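Local coordinates for enoyl-[acyl-carrier-protein] reductase [FMN] (Thermotoga maritima, PDB 5GVJ), which catalyses the flavin-dependent reduction of the enoyl-acyl-carrier-protein double bond, the final step of each elongation cycle in bacterial fatty-acid synthesis, at the interface of chains A and B. Numbering follows the deposited sequence. Chains: chain A/B, Enoyl-[acyl-carrier-protein] reductase [FMN].

Contact 1: the interface of chains A and B. Residues chain A 177, 180-181, 304, 308; chain B 180, 184-186.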
loop_
_atom_site.group_PDB
_atom_site.type_symbol
_atom_site.label_atom_id
_atom_site.label_comp_id
_atom_site.label_asym_id
_atom_site.label_seq_id
_atom_site.Cartn_x
_atom_site.Cartn_y
_atom_site.Cartn_z
ATOM N N ARG A 177 6.937 7.566 -9.529
ATOM C CA ARG A 177 5.517 7.235 -9.380
ATOM C C ARG A 177 5.139 7.096 -7.917
ATOM O O ARG A 177 4.126 7.642 -7.466
ATOM C CB ARG A 177 5.207 5.923 -10.099
ATOM C CG ARG A 177 4.777 6.077 -11.510
ATOM C CD ARG A 177 4.218 4.768 -11.995
ATOM N NE ARG A 177 4.415 4.615 -13.429
ATOM C CZ ARG A 177 3.809 3.692 -14.164
ATOM N NH1 ARG A 177 2.967 2.835 -13.598
ATOM N NH2 ARG A 177 4.049 3.631 -15.466
ATOM N N ALA A 180 4.962 10.406 -6.136
ATOM C CA ALA A 180 3.732 11.140 -6.413
ATOM C C ALA A 180 2.549 10.510 -5.690
ATOM O O ALA A 180 1.730 11.219 -5.094
ATOM C CB ALA A 180 3.477 11.206 -7.920
ATOM N N ALA A 181 2.462 9.179 -5.711
ATOM C CA ALA A 181 1.410 8.481 -4.982
ATOM C C ALA A 181 1.451 8.796 -3.493
ATOM O O ALA A 181 0.410 9.044 -2.881
ATOM C CB ALA A 181 1.544 6.979 -5.201
ATOM N N THR A 304 4.666 12.179 -13.689
ATOM C CA THR A 304 3.452 11.617 -13.113
ATOM C C THR A 304 2.443 12.712 -12.784
ATOM O O THR A 304 1.247 12.568 -13.073
ATOM C CB THR A 304 3.793 10.792 -11.869
ATOM O OG1 THR A 304 4.699 9.751 -12.241
ATOM C CG2 THR A 304 2.525 10.148 -11.271
ATOM N N LEU A 308 -1.350 13.213 -14.166
ATOM C CA LEU A 308 -2.563 13.392 -13.365
ATOM C C LEU A 308 -3.296 14.667 -13.749
ATOM O O LEU A 308 -4.535 14.707 -13.756
ATOM C CB LEU A 308 -2.220 13.424 -11.877
ATOM C CG LEU A 308 -1.672 12.125 -11.288
ATOM C CD1 LEU A 308 -1.319 12.306 -9.820
ATOM C CD2 LEU A 308 -2.693 11.038 -11.444
ATOM N N ALA B 180 -6.393 9.400 -6.428
ATOM C CA ALA B 180 -5.265 10.085 -7.052
ATOM C C ALA B 180 -3.980 9.289 -6.870
ATOM O O ALA B 180 -3.201 9.135 -7.818
ATOM C CB ALA B 180 -5.117 11.497 -6.482
ATOM N N ALA B 184 -1.607 7.761 -9.755
ATOM C CA ALA B 184 -0.175 8.036 -9.799
ATOM C C ALA B 184 0.634 6.757 -9.974
ATOM O O ALA B 184 1.642 6.746 -10.687
ATOM C CB ALA B 184 0.263 8.766 -8.527
ATOM N N LEU B 185 0.226 5.669 -9.311
ATOM C CA LEU B 185 0.935 4.406 -9.468
ATOM C C LEU B 185 0.712 3.776 -10.841
ATOM O O LEU B 185 1.408 2.810 -11.177
ATOM C CB LEU B 185 0.510 3.424 -8.376
ATOM C CG LEU B 185 0.795 3.836 -6.931
ATOM C CD1 LEU B 185 0.123 2.900 -5.931
ATOM C CD2 LEU B 185 2.302 3.892 -6.697
ATOM N N GLY B 186 -0.233 4.285 -11.628
ATOM C CA GLY B 186 -0.504 3.773 -12.963
ATOM C C GLY B 186 -1.917 3.258 -13.194
ATOM O O GLY B 186 -2.231 2.859 -14.327
#
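Helix 176-185 of one subunit meets its own counterpart from the other here, a helix-to-helix packing at the two-fold interface, made close by alanines. The methyl of B:Ala184 fits against the backbone of A:Ala181, CB lying 3.7 Å from A:Ala181 CA, and B:Ala184 buries 73 Å² against chain A. Beside it the methyl A:Ala181 CB touches one branch of the neighbouring leucine, CD2 of B:Leu185, at 3.5 Å. Helix 290-309 of chain A covers the other flank. A:Thr304 turns its methyl rather than its hydroxyl to the partner: with CG2 anti to the backbone N (chi1 to OG1 -59°), CG2 comes 3.7 Å from B:Ala184 CA. Both methyls of A:Leu308 border the same alanine, CD1 standing 4.1 Å from B:Ala184 CB. A:Arg177, extended from CG to NE, adds a polar tie, and its CG passes 3.3 Å from the carbonyl B:Ala184 O. Beyond it, guanidinium NH1 donates to B:Leu185 O over 2.9 Å, from above the carbonyl plane by 45° and with 146° at the hydrogen. That carbonyl belongs to the last residue of B helix 176-185, just before B:Gly186; in chain order this helix follows strand 167-170 and precedes strand 189-191.

Contact 2: the interface of chains A and B. Residues chain A 175, 217, 279, 282-283; chain B 154, 157-158.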
loop_
_atom_site.group_PDB
_atom_site.type_symbol
_atom_site.label_atom_id
_atom_site.label_comp_id
_atom_site.label_asym_id
_atom_site.label_seq_id
_atom_site.Cartn_x
_atom_site.Cartn_y
_atom_site.Cartn_z
ATOM N N ASP A 175 10.480 4.719 -6.696
ATOM C CA ASP A 175 10.531 5.452 -7.957
ATOM C C ASP A 175 9.667 6.708 -7.855
ATOM O O ASP A 175 9.003 6.957 -6.842
ATOM C CB ASP A 175 10.108 4.564 -9.135
ATOM C CG ASP A 175 8.747 3.926 -8.931
ATOM O OD1 ASP A 175 7.903 4.524 -8.222
ATOM O OD2 ASP A 175 8.527 2.830 -9.483
ATOM N N ILE A 217 8.182 -8.832 -6.735
ATOM C CA ILE A 217 7.338 -8.244 -5.695
ATOM C C ILE A 217 6.805 -9.296 -4.728
ATOM O O ILE A 217 6.323 -8.946 -3.644
ATOM C CB ILE A 217 6.171 -7.443 -6.313
ATOM C CG1 ILE A 217 5.259 -8.361 -7.134
ATOM C CG2 ILE A 217 6.712 -6.298 -7.175
ATOM C CD1 ILE A 217 4.084 -7.623 -7.789
ATOM N N GLN A 279 9.008 -5.112 -0.242
ATOM C CA GLN A 279 8.386 -5.535 -1.487
ATOM C C GLN A 279 8.814 -4.660 -2.650
ATOM O O GLN A 279 8.734 -5.099 -3.803
ATOM C CB GLN A 279 6.848 -5.529 -1.341
ATOM C CG GLN A 279 6.335 -6.589 -0.367
ATOM C CD GLN A 279 4.815 -6.650 -0.307
ATOM O OE1 GLN A 279 4.130 -5.850 -0.939
ATOM N NE2 GLN A 279 4.284 -7.607 0.456
ATOM N N GLY A 282 10.887 -5.756 -5.900
ATOM C CA GLY A 282 10.350 -6.155 -7.192
ATOM C C GLY A 282 10.250 -5.032 -8.201
ATOM O O GLY A 282 10.028 -5.300 -9.386
ATOM N N LEU A 283 10.405 -3.789 -7.760
ATOM C CA LEU A 283 10.427 -2.634 -8.640
ATOM C C LEU A 283 11.843 -2.235 -9.027
ATOM O O LEU A 283 12.026 -1.288 -9.799
ATOM C CB LEU A 283 9.739 -1.451 -7.958
ATOM C CG LEU A 283 8.301 -1.673 -7.518
ATOM C CD1 LEU A 283 7.841 -0.507 -6.641
ATOM C CD2 LEU A 283 7.433 -1.836 -8.759
ATOM N N VAL B 154 2.720 -1.313 -3.995
ATOM C CA VAL B 154 3.697 -1.986 -4.840
ATOM C C VAL B 154 3.022 -2.615 -6.057
ATOM O O VAL B 154 3.499 -2.500 -7.194
ATOM C CB VAL B 154 4.449 -3.041 -4.008
ATOM C CG1 VAL B 154 5.297 -3.932 -4.913
ATOM C CG2 VAL B 154 5.321 -2.365 -2.924
ATOM N N ASN B 157 1.804 -0.449 -9.074
ATOM C CA ASN B 157 2.953 0.085 -9.799
ATOM C C ASN B 157 3.535 -0.967 -10.732
ATOM O O ASN B 157 3.711 -0.719 -11.929
ATOM C CB ASN B 157 3.997 0.573 -8.788
ATOM C CG ASN B 157 5.178 1.294 -9.437
ATOM O OD1 ASN B 157 5.344 1.285 -10.658
ATOM N ND2 ASN B 157 6.000 1.940 -8.604
ATOM N N LYS B 158 3.819 -2.161 -10.206
ATOM C CA LYS B 158 4.478 -3.175 -11.028
ATOM C C LYS B 158 3.547 -3.680 -12.121
ATOM O O LYS B 158 3.959 -3.835 -13.275
ATOM C CB LYS B 158 4.951 -4.340 -10.156
ATOM C CG LYS B 158 5.592 -5.489 -10.934
ATOM C CD LYS B 158 6.844 -5.017 -11.681
ATOM C CE LYS B 158 7.658 -6.195 -12.209
ATOM N NZ LYS B 158 8.623 -5.776 -13.270
HETATM O O HOH W 1 10.365 -4.270 -11.667
#
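A:Asp175 and B:Asn157 reach towards each other across the interface and meet through a side-chain hydrogen bond: amide ND2 of B:Asn157 donates to carboxylate OD2 of A:Asp175 at 2.8 Å. The bond is fairly straight (160° at the hydrogen), uses the syn lone pair of OD2 and lies near the amide plane, although carboxylate and amide planes are 49° apart. With CG anti to the backbone N (chi1 -174°), B:Asn157 projects from helix 152-162 towards the acid. Shortened to an alanine, this position is likely to leave the carboxylate of A:Asp175 without its amide donor and to open a gap beside A:Leu283, whose CD1 packs 3.6 Å from B:Asn157 ND2. The other leucine methyl, A:Leu283 CD2, lies 3.8 Å from B:Lys158 CB. Bending at chi2, B:Lys158 runs its aliphatic chain past A:Gly282, and its terminal amine nitrogen NZ reaches water 1 at 2.8 Å, which in turn bridges to A:Gly282 O. One turn earlier, B:Val154 CG1 meets A:Ile217 CG2 at 3.6 Å, while B:Val154 CG2 rests 3.9 Å from A:Gln279 CB. Behind this shell, A:Ala281 and A:Ile284 share a sodium site with A:Ile212, A:Val213 and A:Ala215, which probably steadies the chain around A:Ile217 and 3-10 helix 279-283. Because that helix also carries the FMN-binding A:Ser280, the contact probably braces the cofactor pocket's rim against the other subunit.

Contact 3: the interface of chains A and B. Residues chain A 157, 160-161, 184-186; chain B 177.
B:Arg177 threads between A:Ser160, A:Arg161 and the end of A helix 176-185, burying 110 Å² against chain A. The tight part is at guanidinium NH1. B:Arg177 NH1 donates to hydroxyl A:Ser160 OG at 2.8 Å, a short but bent bond (120° at the hydrogen) whose acceptor lies near the guanidinium plane. A:Ser160 OG sits between backbone N and carbonyl carbon (chi1 59°), and from there also donates to A:Leu185 O at 3.0 Å and to A:Asn157 O at 3.1 Å; its one hydrogen cannot serve both fully at once. A:Leu185 O thus accepts from this hydroxyl as well as from NH1. The guanidinium of A:Arg161 stacks on that of B:Arg177, planes 23° apart, the two arginine side chains running antiparallel. A:Arg161 NH2 lies 3.4 Å from B:Arg177 NE, A:Arg161 CG sits 3.5 Å above the B:Arg177 guanidinium plane, towards its rim, and nearby oxygens are likely to ease the pairing of two probable positive charges. Elsewhere the fit is looser: A:Asn157 OD1 comes no nearer than 3.9 Å, to B:Arg177 CD, and A:Gly186 CA lies 3.7 Å from B:Arg177 NH1. The rotation of A:Arg161 is probably held by its NE, donating to amide oxygen A:Asn157 OD1 at 2.7 Å, in the carbonyl plane.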
loop_
_atom_site.group_PDB
_atom_site.type_symbol
_atom_site.label_atom_id
_atom_site.label_comp_id
_atom_site.label_asym_id
_atom_site.label_seq_id
_atom_site.Cartn_x
_atom_site.Cartn_y
_atom_site.Cartn_z
ATOM N N ASN A 157 -2.336 7.805 4.409
ATOM C CA ASN A 157 -3.578 8.564 4.312
ATOM C C ASN A 157 -4.108 8.903 5.697
ATOM O O ASN A 157 -4.387 10.068 5.998
ATOM C CB ASN A 157 -4.598 7.752 3.507
ATOM C CG ASN A 157 -5.887 8.519 3.212
ATOM O OD1 ASN A 157 -6.130 9.598 3.754
ATOM N ND2 ASN A 157 -6.715 7.955 2.327
ATOM N N SER A 160 -1.567 11.226 7.844
ATOM C CA SER A 160 -1.507 12.620 7.417
ATOM C C SER A 160 -2.779 13.377 7.788
ATOM O O SER A 160 -2.725 14.570 8.101
ATOM C CB SER A 160 -1.237 12.715 5.914
ATOM O OG SER A 160 -2.239 12.065 5.155
ATOM N N ARG A 161 -3.927 12.708 7.768
ATOM C CA ARG A 161 -5.155 13.373 8.189
ATOM C C ARG A 161 -5.194 13.630 9.690
ATOM O O ARG A 161 -5.917 14.533 10.131
ATOM C CB ARG A 161 -6.364 12.543 7.773
ATOM C CG ARG A 161 -6.554 12.486 6.276
ATOM C CD ARG A 161 -7.826 11.744 5.938
ATOM N NE ARG A 161 -7.935 11.480 4.506
ATOM C CZ ARG A 161 -8.607 12.248 3.653
ATOM N NH1 ARG A 161 -9.233 13.339 4.082
ATOM N NH2 ARG A 161 -8.665 11.912 2.373
ATOM N N ALA A 184 0.163 12.223 -2.922
ATOM C CA ALA A 184 -1.289 12.232 -3.058
ATOM C C ALA A 184 -1.972 11.768 -1.777
ATOM O O ALA A 184 -3.018 12.303 -1.397
ATOM C CB ALA A 184 -1.716 11.347 -4.232
ATOM N N LEU A 185 -1.412 10.755 -1.107
ATOM C CA LEU A 185 -1.997 10.292 0.144
ATOM C C LEU A 185 -1.800 11.287 1.286
ATOM O O LEU A 185 -2.414 11.112 2.345
ATOM C CB LEU A 185 -1.403 8.938 0.534
ATOM C CG LEU A 185 -1.634 7.779 -0.437
ATOM C CD1 LEU A 185 -0.806 6.554 -0.066
ATOM C CD2 LEU A 185 -3.121 7.438 -0.490
ATOM N N GLY A 186 -0.966 12.308 1.102
ATOM C CA GLY A 186 -0.731 13.324 2.118
ATOM C C GLY A 186 0.709 13.460 2.589
ATOM O O GLY A 186 0.988 14.346 3.413
ATOM N N ARG B 177 -8.283 11.060 -2.287
ATOM C CA ARG B 177 -6.830 10.933 -2.145
ATOM C C ARG B 177 -6.344 9.595 -2.671
ATOM O O ARG B 177 -5.366 9.522 -3.422
ATOM C CB ARG B 177 -6.434 11.061 -0.675
ATOM C CG ARG B 177 -6.115 12.441 -0.237
ATOM C CD ARG B 177 -5.457 12.385 1.114
ATOM N NE ARG B 177 -5.730 13.593 1.879
ATOM C CZ ARG B 177 -5.082 13.929 2.986
ATOM N NH1 ARG B 177 -4.121 13.144 3.461
ATOM N NH2 ARG B 177 -5.399 15.052 3.614
#

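Contact 1 lies near the two-fold, with the C-alpha centres of contact 2 and contact 3 each about 13 Å from its own; those of contacts 2 and 3 are about 20 Å apart. Helix 176-185 serves contacts 1 and 3, and contact 3 contains the symmetry twin of contact 1's Arg177 bond to Leu185. Helix 152-162 supplies contact 2 from chain B and contact 3 from chain A, and by symmetry Asn157 offers its amide nitrogen to the partner's Asp175 and its oxygen to its own Arg161. The shared helices tie the patches to one two-fold interface, consistent with a dimer, though coordinates alone do not prove it.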